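Local coordinates for Lpg0393 helical bundle domain-containing protein (PDB 4R0G), which acts as a guanine-nucleotide exchange factor for the small GTPases Rab5, Rab21 and Rab22, probably through its VPS9-like domain, at residues Gly15-Phe20 / Ile61-Ile66; Ala65-Val70 / Tyr84-Ile89; His71-Arg76 / Lys160-Ile165. All blocks are in the same frame, centred on the assembly; numbering follows the deposited sequence.

How the contacts relate
Helix 58-71 links the three contacts: it packs against helix 17-20 in contact 1 and helix 80-101 in contact 2, and its end leads into the turn of contact 3, which meets helix 155-183. Contacts 1 and 2 share Ala65 and Ile66, their centres about 8 Å apart; the centre of contact 3 lies about 12 Å from that of contact 1 and 11 Å from that of contact 2. Contact 1 closes before contact 3 opens, whereas contacts 2 and 3 interleave along the chain. Leu67, Tyr17 and Ile165 join all three into one apolar core, and contact 3 also borders the second subunit, largely through polar groups.

Contact 1: residues Gly15-Phe20 / Ile61-Ile66; sequences GKYLLF and IKKFAI
Tyr17 lays the end of its ring across the side chain of Ile66, the two crossing at about a right angle. Its OH does the touching, 3.5 Å from Ile66 CD1 and 3.6 Å from Ile66 CB, so the phenol oxygen rests against the branched hydrocarbon near its root as well as at its end. The same OH stands 3.6 Å from Lys63 O, a proximity that does not amount to a hydrogen bond. On the Tyr17 side, CG lies anti to the carbonyl carbon (chi1 -66°), which carries the ring out toward helix 58-71, while Gly15 O sits over one of its faces, toward the rim.

Phe20 and Phe64 form the second half of the contact. Their side chains also cross at about a right angle, and CE2 of Phe20 comes within 3.9 Å of Phe64 CD1, near the plane of the Phe64 ring and at its edge. Gly15 has positive phi and closes the preceding helix in a Schellman motif; Lys16 then serves as N-cap of helix 17-20, the short helix that carries Tyr17 and Phe20. With no hydrogen bond between the segments, this buried join in the VPS9-like domain holds by packing of rings, aliphatic carbons and one phenol oxygen, while the Lys63 ammonium is engaged by Asp59 and Arg13 O.

Contact 2: residues Ala65-Val70 / Tyr84-Ile89; sequences AILYAV and YALTTI
Two helical segments of consecutive helices, 58-71 and 80-101, run in roughly opposite senses, and their backbones come nearest at Tyr68 and Leu86, whose CA atoms are 7.6 Å apart. Joined by the connection that holds contact 3's turn, they make a helix-loop-helix hairpin within the VPS9-like helical domain. Between these segments Leu86 is the residue that meets both partners, Leu67 and Tyr68.

Leu86 points at the partner helix and divides its work between its two methyl groups. CG lies anti to the backbone N (chi1 -176°), which carries the fork toward helix 58-71. One prong, CD1, meets Leu67 tip to tip, with Leu86 CD1 3.6 Å from Leu67 CD1. The other prong, CD2, meets the Tyr68 ring obliquely, 3.7 Å from both CD1 and CE1 of that ring. The two side chains cross at about a right angle there; the CB of Tyr68 starts off to one side of the partner helix, and the ring then bends nearer to it.

Around this core, Leu67 also touches Tyr17 and Phe20 on helix 17-20 and Ile165 on helix 155-183, while Leu78 of the connecting loop meets both Leu67 and Leu86. The same CD2 of Leu86 that faces Tyr68 packs against the imidazole of His71 as well, so this methyl reaches two rings of helix 58-71. The CD1 methyl is shared in its own way: besides Leu67 CD1 it has the second methyl of that leucine close by, Leu86 CD1 lying 3.8 Å from Leu67 CD2.

Contact 3: residues His71-Arg76 / Lys160-Ile165; sequences HEMESR and KAFDQI
Residues 71-76 leave the end of helix 58-71 and fold into a turn beside the helical segment 160-165, the nearest CA atoms, of Met73 and Phe162, being 8.7 Å apart. The turn is a type I beta turn from Met73 to Arg76, closed by a backbone bond from Arg76 N to Met73 O, and from it Met73 makes a Met-aromatic contact, chiefly through its methyl.

Phe162 is the ring that the turn meets. The chain of Met73, bent at chi2 and chi3, carries its terminal methyl over one face: CE lies 3.3 Å from the Phe162 ring centroid and only 8° off the normal, a CH-pi contact. The sulfur sits obliquely, SD being 4.4 Å from that centroid. From the turn's far corner Ser75 approaches obliquely, with CB and OG each 3.5 Å from Phe162 CZ, so that methyl and serine take the middle and the outer end of one ring. The Ser75 hydroxyl is hydrogen-bonded to Asp177 of the second subunit, whose Arg79 also bonds to Glu74 O; the turn therefore belongs to the dimer interface as well as to the core.

A chain of polar side chains runs from Arg76 through Glu72 and His71 to Ser83. Glu72 forms a salt bridge with Arg76 through OE1, while its OE2 accepts a hydrogen bond from His71 ND1; His71 NE2 is in turn hydrogen-bonded to Ser83 OG. The bond from His71 ND1 to Glu72 OE2 measures 2.6 Å, with the carboxylate oxygen in the plane of the imidazole.

Contact 1: residues Gly15-Phe20 / Ile61-Ile66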
loop_
_atom_site.group_PDB
_atom_site.type_symbol
_atom_site.label_atom_id
_atom_site.label_comp_id
_atom_site.label_asym_id
_atom_site.label_seq_id
_atom_site.Cartn_x
_atom_site.Cartn_y
_atom_site.Cartn_z
ATOM N N GLY A 15 -8.742 -5.026 -21.356
ATOM C CA GLY A 15 -8.680 -5.248 -19.925
ATOM C C GLY A 15 -7.297 -5.637 -19.429
ATOM O O GLY A 15 -7.145 -6.025 -18.273
ATOM N N LYS A 16 -6.272 -5.507 -20.269
ATOM C CA LYS A 16 -4.962 -5.942 -19.810
ATOM C C LYS A 16 -4.284 -4.722 -19.161
ATOM O O LYS A 16 -3.532 -3.956 -19.791
ATOM C CB LYS A 16 -4.163 -6.452 -21.020
ATOM N N TYR A 17 -4.465 -4.616 -17.855
ATOM C CA TYR A 17 -4.226 -3.330 -17.246
ATOM C C TYR A 17 -2.767 -3.050 -16.901
ATOM O O TYR A 17 -2.260 -1.966 -17.203
ATOM C CB TYR A 17 -5.137 -3.117 -16.045
ATOM C CG TYR A 17 -6.615 -3.007 -16.355
ATOM C CD1 TYR A 17 -7.114 -2.027 -17.197
ATOM C CD2 TYR A 17 -7.521 -3.855 -15.751
ATOM C CE1 TYR A 17 -8.493 -1.918 -17.449
ATOM C CE2 TYR A 17 -8.884 -3.751 -15.990
ATOM C CZ TYR A 17 -9.362 -2.783 -16.835
ATOM O OH TYR A 17 -10.719 -2.711 -17.048
ATOM N N LEU A 18 -2.095 -4.024 -16.282
ATOM C CA LEU A 18 -0.668 -3.893 -15.940
ATOM C C LEU A 18 0.111 -3.533 -17.168
ATOM O O LEU A 18 1.041 -2.723 -17.104
ATOM C CB LEU A 18 -0.107 -5.174 -15.328
ATOM C CG LEU A 18 -0.533 -5.188 -13.881
ATOM C CD1 LEU A 18 -0.295 -6.523 -13.244
ATOM C CD2 LEU A 18 0.227 -4.058 -13.218
ATOM N N LEU A 19 -0.289 -4.121 -18.292
ATOM C CA LEU A 19 0.311 -3.772 -19.565
ATOM C C LEU A 19 -0.081 -2.352 -19.978
ATOM O O LEU A 19 0.767 -1.569 -20.392
ATOM C CB LEU A 19 -0.052 -4.809 -20.640
ATOM C CG LEU A 19 0.441 -4.451 -22.040
ATOM C CD1 LEU A 19 1.974 -4.273 -22.012
ATOM C CD2 LEU A 19 -0.044 -5.484 -23.090
ATOM N N PHE A 20 -1.358 -2.012 -19.855
ATOM C CA PHE A 20 -1.787 -0.673 -20.256
ATOM C C PHE A 20 -1.012 0.426 -19.537
ATOM O O PHE A 20 -0.637 1.420 -20.152
ATOM C CB PHE A 20 -3.262 -0.489 -20.036
ATOM C CG PHE A 20 -3.676 0.953 -19.926
ATOM C CD1 PHE A 20 -3.692 1.770 -21.052
ATOM C CD2 PHE A 20 -4.084 1.497 -18.707
ATOM C CE1 PHE A 20 -4.071 3.099 -20.977
ATOM C CE2 PHE A 20 -4.481 2.833 -18.639
ATOM C CZ PHE A 20 -4.475 3.626 -19.793
ATOM N N ILE A 61 -12.788 5.716 -21.345
ATOM C CA ILE A 61 -12.995 6.319 -20.040
ATOM C C ILE A 61 -13.586 5.318 -19.060
ATOM O O ILE A 61 -13.089 5.169 -17.942
ATOM C CB ILE A 61 -13.941 7.520 -20.185
ATOM C CG1 ILE A 61 -13.331 8.516 -21.147
ATOM C CG2 ILE A 61 -14.246 8.175 -18.862
ATOM C CD1 ILE A 61 -14.261 9.584 -21.520
ATOM N N LYS A 62 -14.641 4.626 -19.484
ATOM C CA LYS A 62 -15.346 3.708 -18.586
ATOM C C LYS A 62 -14.514 2.512 -18.129
ATOM O O LYS A 62 -14.675 2.014 -17.013
ATOM C CB LYS A 62 -16.678 3.266 -19.206
ATOM C CG LYS A 62 -17.821 4.206 -18.858
ATOM C CD LYS A 62 -19.160 3.641 -19.223
ATOM C CE LYS A 62 -20.271 4.627 -18.879
ATOM N NZ LYS A 62 -21.598 4.196 -19.447
ATOM N N LYS A 63 -13.628 2.051 -19.002
ATOM C CA LYS A 63 -12.757 0.940 -18.661
ATOM C C LYS A 63 -11.677 1.467 -17.750
ATOM O O LYS A 63 -11.254 0.803 -16.803
ATOM C CB LYS A 63 -12.180 0.268 -19.916
ATOM C CG LYS A 63 -13.018 -0.892 -20.378
ATOM C CD LYS A 63 -12.895 -1.134 -21.871
ATOM C CE LYS A 63 -14.069 -1.982 -22.390
ATOM N NZ LYS A 63 -13.959 -2.282 -23.864
ATOM N N PHE A 64 -11.256 2.689 -18.011
ATOM C CA PHE A 64 -10.232 3.276 -17.177
ATOM C C PHE A 64 -10.817 3.476 -15.775
ATOM O O PHE A 64 -10.084 3.462 -14.773
ATOM C CB PHE A 64 -9.728 4.584 -17.794
ATOM C CG PHE A 64 -8.679 5.252 -16.986
ATOM C CD1 PHE A 64 -7.384 4.746 -16.963
ATOM C CD2 PHE A 64 -8.983 6.383 -16.213
ATOM C CE1 PHE A 64 -6.400 5.356 -16.205
ATOM C CE2 PHE A 64 -7.992 7.012 -15.442
ATOM C CZ PHE A 64 -6.707 6.493 -15.438
ATOM N N ALA A 65 -12.144 3.626 -15.704
ATOM C CA ALA A 65 -12.809 3.786 -14.410
ATOM C C ALA A 65 -12.618 2.515 -13.592
ATOM O O ALA A 65 -12.315 2.579 -12.384
ATOM C CB ALA A 65 -14.269 4.102 -14.571
ATOM N N ILE A 66 -12.781 1.363 -14.245
ATOM C CA ILE A 66 -12.561 0.091 -13.562
ATOM C C ILE A 66 -11.166 0.102 -12.931
ATOM O O ILE A 66 -11.026 -0.082 -11.707
ATOM C CB ILE A 66 -12.696 -1.109 -14.502
ATOM C CG1 ILE A 66 -14.043 -1.080 -15.223
ATOM C CG2 ILE A 66 -12.597 -2.372 -13.734
ATOM C CD1 ILE A 66 -14.027 -1.847 -16.531
#

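Contact 2: residues Ala65-Val70 / Tyr84-Ile89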
loop_
_atom_site.group_PDB
_atom_site.type_symbol
_atom_site.label_atom_id
_atom_site.label_comp_id
_atom_site.label_asym_id
_atom_site.label_seq_id
_atom_site.Cartn_x
_atom_site.Cartn_y
_atom_site.Cartn_z
ATOM N N ALA A 65 -12.144 3.626 -15.704
ATOM C CA ALA A 65 -12.809 3.786 -14.410
ATOM C C ALA A 65 -12.618 2.515 -13.592
ATOM O O ALA A 65 -12.315 2.579 -12.384
ATOM C CB ALA A 65 -14.269 4.102 -14.571
ATOM N N ILE A 66 -12.781 1.363 -14.245
ATOM C CA ILE A 66 -12.561 0.091 -13.562
ATOM C C ILE A 66 -11.166 0.102 -12.931
ATOM O O ILE A 66 -11.026 -0.082 -11.707
ATOM C CB ILE A 66 -12.696 -1.109 -14.502
ATOM C CG1 ILE A 66 -14.043 -1.080 -15.223
ATOM C CG2 ILE A 66 -12.597 -2.372 -13.734
ATOM C CD1 ILE A 66 -14.027 -1.847 -16.531
ATOM N N LEU A 67 -10.153 0.384 -13.757
ATOM C CA LEU A 67 -8.773 0.417 -13.295
ATOM C C LEU A 67 -8.633 1.273 -12.031
ATOM O O LEU A 67 -8.074 0.838 -11.035
ATOM C CB LEU A 67 -7.862 0.937 -14.408
ATOM C CG LEU A 67 -6.418 0.396 -14.499
ATOM C CD1 LEU A 67 -5.475 1.447 -15.067
ATOM C CD2 LEU A 67 -5.873 -0.111 -13.178
ATOM N N TYR A 68 -9.180 2.477 -12.068
ATOM C CA TYR A 68 -9.121 3.387 -10.933
ATOM C C TYR A 68 -9.793 2.820 -9.698
ATOM O O TYR A 68 -9.236 2.854 -8.598
ATOM C CB TYR A 68 -9.827 4.687 -11.280
ATOM C CG TYR A 68 -9.222 5.852 -10.572
ATOM C CD1 TYR A 68 -8.197 6.570 -11.160
ATOM C CD2 TYR A 68 -9.654 6.231 -9.298
ATOM C CE1 TYR A 68 -7.623 7.652 -10.509
ATOM C CE2 TYR A 68 -9.076 7.308 -8.631
ATOM C CZ TYR A 68 -8.066 8.015 -9.248
ATOM O OH TYR A 68 -7.481 9.087 -8.631
ATOM N N ALA A 69 -11.016 2.335 -9.873
ATOM C CA ALA A 69 -11.755 1.733 -8.772
ATOM C C ALA A 69 -10.865 0.708 -8.078
ATOM O O ALA A 69 -10.852 0.596 -6.852
ATOM C CB ALA A 69 -13.015 1.066 -9.293
ATOM N N VAL A 70 -10.108 -0.033 -8.880
ATOM C CA VAL A 70 -9.152 -0.983 -8.344
ATOM C C VAL A 70 -8.059 -0.258 -7.553
ATOM O O VAL A 70 -7.697 -0.671 -6.477
ATOM C CB VAL A 70 -8.510 -1.831 -9.443
ATOM C CG1 VAL A 70 -7.476 -2.744 -8.824
ATOM C CG2 VAL A 70 -9.577 -2.633 -10.231
ATOM N N TYR A 84 2.036 5.875 -9.852
ATOM C CA TYR A 84 2.385 7.103 -10.570
ATOM C C TYR A 84 1.875 7.046 -12.010
ATOM O O TYR A 84 1.415 8.056 -12.546
ATOM C CB TYR A 84 3.900 7.351 -10.539
ATOM C CG TYR A 84 4.369 8.672 -11.153
ATOM C CD1 TYR A 84 4.248 9.871 -10.454
ATOM C CD2 TYR A 84 4.977 8.712 -12.415
ATOM C CE1 TYR A 84 4.695 11.088 -11.002
ATOM C CE2 TYR A 84 5.433 9.913 -12.971
ATOM C CZ TYR A 84 5.289 11.103 -12.257
ATOM O OH TYR A 84 5.723 12.305 -12.801
ATOM N N ALA A 85 1.967 5.872 -12.637
ATOM C CA ALA A 85 1.487 5.720 -14.003
ATOM C C ALA A 85 0.028 6.097 -14.030
ATOM O O ALA A 85 -0.392 6.993 -14.753
ATOM C CB ALA A 85 1.655 4.300 -14.464
ATOM N N LEU A 86 -0.732 5.416 -13.183
ATOM C CA LEU A 86 -2.169 5.553 -13.130
ATOM C C LEU A 86 -2.590 6.997 -12.941
ATOM O O LEU A 86 -3.432 7.508 -13.673
ATOM C CB LEU A 86 -2.709 4.685 -12.015
ATOM C CG LEU A 86 -4.222 4.743 -12.010
ATOM C CD1 LEU A 86 -4.787 3.355 -12.088
ATOM C CD2 LEU A 86 -4.654 5.440 -10.731
ATOM N N THR A 87 -1.975 7.668 -11.980
ATOM C CA THR A 87 -2.356 9.041 -11.669
ATOM C C THR A 87 -1.956 9.999 -12.779
ATOM O O THR A 87 -2.700 10.925 -13.090
ATOM C CB THR A 87 -1.757 9.493 -10.339
ATOM O OG1 THR A 87 -0.366 9.154 -10.333
ATOM C CG2 THR A 87 -2.458 8.789 -9.163
ATOM N N THR A 88 -0.785 9.778 -13.366
ATOM C CA THR A 88 -0.317 10.616 -14.440
ATOM C C THR A 88 -1.239 10.453 -15.656
ATOM O O THR A 88 -1.427 11.372 -16.455
ATOM C CB THR A 88 1.075 10.198 -14.865
ATOM O OG1 THR A 88 1.943 10.206 -13.735
ATOM C CG2 THR A 88 1.632 11.157 -15.944
ATOM N N ILE A 89 -1.816 9.270 -15.809
ATOM C CA ILE A 89 -2.700 9.055 -16.929
ATOM C C ILE A 89 -4.027 9.754 -16.648
ATOM O O ILE A 89 -4.659 10.298 -17.549
ATOM C CB ILE A 89 -2.883 7.560 -17.233
ATOM C CG1 ILE A 89 -1.568 6.977 -17.761
ATOM C CG2 ILE A 89 -3.977 7.355 -18.234
ATOM C CD1 ILE A 89 -1.595 5.483 -17.977
#

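Contact 3: residues His71-Arg76 / Lys160-Ile165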
loop_
_atom_site.group_PDB
_atom_site.type_symbol
_atom_site.label_atom_id
_atom_site.label_comp_id
_atom_site.label_asym_id
_atom_site.label_seq_id
_atom_site.Cartn_x
_atom_site.Cartn_y
_atom_site.Cartn_z
ATOM N N HIS A 71 -7.554 0.844 -8.085
ATOM C CA HIS A 71 -6.482 1.587 -7.442
ATOM C C HIS A 71 -6.929 2.092 -6.070
ATOM O O HIS A 71 -6.100 2.378 -5.197
ATOM C CB HIS A 71 -6.047 2.727 -8.365
ATOM C CG HIS A 71 -4.895 3.543 -7.864
ATOM N ND1 HIS A 71 -5.067 4.708 -7.146
ATOM C CD2 HIS A 71 -3.557 3.399 -8.029
ATOM C CE1 HIS A 71 -3.886 5.235 -6.872
ATOM N NE2 HIS A 71 -2.950 4.462 -7.394
ATOM N N GLU A 72 -8.242 2.185 -5.862
ATOM C CA GLU A 72 -8.758 2.649 -4.572
ATOM C C GLU A 72 -9.138 1.556 -3.588
ATOM O O GLU A 72 -9.620 1.870 -2.493
ATOM C CB GLU A 72 -9.903 3.641 -4.742
ATOM C CG GLU A 72 -9.572 4.801 -5.682
ATOM C CD GLU A 72 -8.272 5.498 -5.323
ATOM O OE1 GLU A 72 -8.202 6.141 -4.252
ATOM O OE2 GLU A 72 -7.304 5.409 -6.111
ATOM N N MET A 73 -8.920 0.284 -3.941
ATOM C CA MET A 73 -9.141 -0.789 -2.968
ATOM C C MET A 73 -8.159 -0.683 -1.795
ATOM O O MET A 73 -7.049 -0.139 -1.921
ATOM C CB MET A 73 -9.088 -2.171 -3.617
ATOM C CG MET A 73 -9.667 -2.200 -4.993
ATOM S SD MET A 73 -10.558 -3.671 -5.527
ATOM C CE MET A 73 -10.062 -4.909 -4.335
ATOM N N GLU A 74 -8.591 -1.184 -0.641
ATOM C CA GLU A 74 -7.774 -1.133 0.562
ATOM C C GLU A 74 -6.575 -2.062 0.455
ATOM O O GLU A 74 -5.561 -1.861 1.128
ATOM C CB GLU A 74 -8.605 -1.477 1.811
ATOM C CG GLU A 74 -9.128 -0.277 2.604
ATOM C CD GLU A 74 -10.287 0.439 1.899
ATOM O OE1 GLU A 74 -10.702 1.516 2.396
ATOM O OE2 GLU A 74 -10.789 -0.069 0.856
ATOM N N SER A 75 -6.682 -3.082 -0.395
ATOM C CA SER A 75 -5.573 -4.006 -0.576
ATOM C C SER A 75 -4.464 -3.337 -1.389
ATOM O O SER A 75 -3.374 -3.904 -1.538
ATOM C CB SER A 75 -6.053 -5.272 -1.245
ATOM O OG SER A 75 -7.397 -5.541 -0.886
ATOM N N ARG A 76 -4.773 -2.127 -1.886
ATOM C CA ARG A 76 -3.883 -1.241 -2.649
ATOM C C ARG A 76 -2.983 -1.916 -3.686
ATOM O O ARG A 76 -1.751 -1.769 -3.629
ATOM C CB ARG A 76 -3.025 -0.352 -1.737
ATOM C CG ARG A 76 -3.759 0.752 -1.010
ATOM C CD ARG A 76 -3.965 2.043 -1.795
ATOM N NE ARG A 76 -5.123 2.748 -1.238
ATOM C CZ ARG A 76 -5.805 3.726 -1.833
ATOM N NH1 ARG A 76 -5.449 4.168 -3.050
ATOM N NH2 ARG A 76 -6.856 4.253 -1.191
ATOM N N LYS A 160 -12.581 -8.791 -10.853
ATOM C CA LYS A 160 -11.778 -9.599 -11.754
ATOM C C LYS A 160 -10.445 -8.943 -12.072
ATOM O O LYS A 160 -9.430 -9.624 -12.137
ATOM C CB LYS A 160 -12.545 -9.958 -13.045
ATOM C CG LYS A 160 -13.640 -10.981 -12.795
ATOM C CD LYS A 160 -14.552 -11.297 -14.003
ATOM C CE LYS A 160 -15.816 -12.038 -13.484
ATOM N NZ LYS A 160 -16.684 -12.740 -14.478
ATOM N N ALA A 161 -10.443 -7.629 -12.274
ATOM C CA ALA A 161 -9.198 -6.935 -12.586
ATOM C C ALA A 161 -8.286 -7.059 -11.401
ATOM O O ALA A 161 -7.089 -7.315 -11.538
ATOM C CB ALA A 161 -9.446 -5.500 -12.876
ATOM N N PHE A 162 -8.885 -6.903 -10.232
ATOM C CA PHE A 162 -8.151 -6.949 -9.002
ATOM C C PHE A 162 -7.328 -8.224 -8.854
ATOM O O PHE A 162 -6.094 -8.177 -8.675
ATOM C CB PHE A 162 -9.108 -6.851 -7.834
ATOM C CG PHE A 162 -8.424 -6.963 -6.504
ATOM C CD1 PHE A 162 -7.406 -6.079 -6.153
ATOM C CD2 PHE A 162 -8.776 -7.960 -5.600
ATOM C CE1 PHE A 162 -6.761 -6.187 -4.908
ATOM C CE2 PHE A 162 -8.129 -8.067 -4.353
ATOM C CZ PHE A 162 -7.131 -7.184 -4.015
ATOM N N ASP A 163 -8.011 -9.361 -8.921
ATOM C CA ASP A 163 -7.343 -10.626 -8.666
ATOM C C ASP A 163 -6.201 -10.820 -9.641
ATOM O O ASP A 163 -5.157 -11.373 -9.262
ATOM C CB ASP A 163 -8.323 -11.811 -8.677
ATOM C CG ASP A 163 -9.278 -11.801 -7.459
ATOM O OD1 ASP A 163 -8.823 -11.635 -6.296
ATOM O OD2 ASP A 163 -10.502 -11.956 -7.672
ATOM N N GLN A 164 -6.379 -10.325 -10.869
ATOM C CA GLN A 164 -5.360 -10.534 -11.900
ATOM C C GLN A 164 -4.247 -9.475 -11.963
ATOM O O GLN A 164 -3.174 -9.724 -12.512
ATOM C CB GLN A 164 -5.994 -10.814 -13.288
ATOM C CG GLN A 164 -6.905 -9.730 -13.805
ATOM C CD GLN A 164 -7.754 -10.169 -14.997
ATOM O OE1 GLN A 164 -7.307 -10.153 -16.157
ATOM N NE2 GLN A 164 -8.995 -10.564 -14.711
ATOM N N ILE A 165 -4.493 -8.305 -11.388
ATOM C CA ILE A 165 -3.425 -7.334 -11.163
ATOM C C ILE A 165 -2.622 -7.724 -9.921
ATOM O O ILE A 165 -1.386 -7.758 -9.945
ATOM C CB ILE A 165 -3.993 -5.929 -10.935
ATOM C CG1 ILE A 165 -4.516 -5.351 -12.237
ATOM C CG2 ILE A 165 -2.947 -4.991 -10.355
ATOM C CD1 ILE A 165 -5.177 -4.006 -12.040
#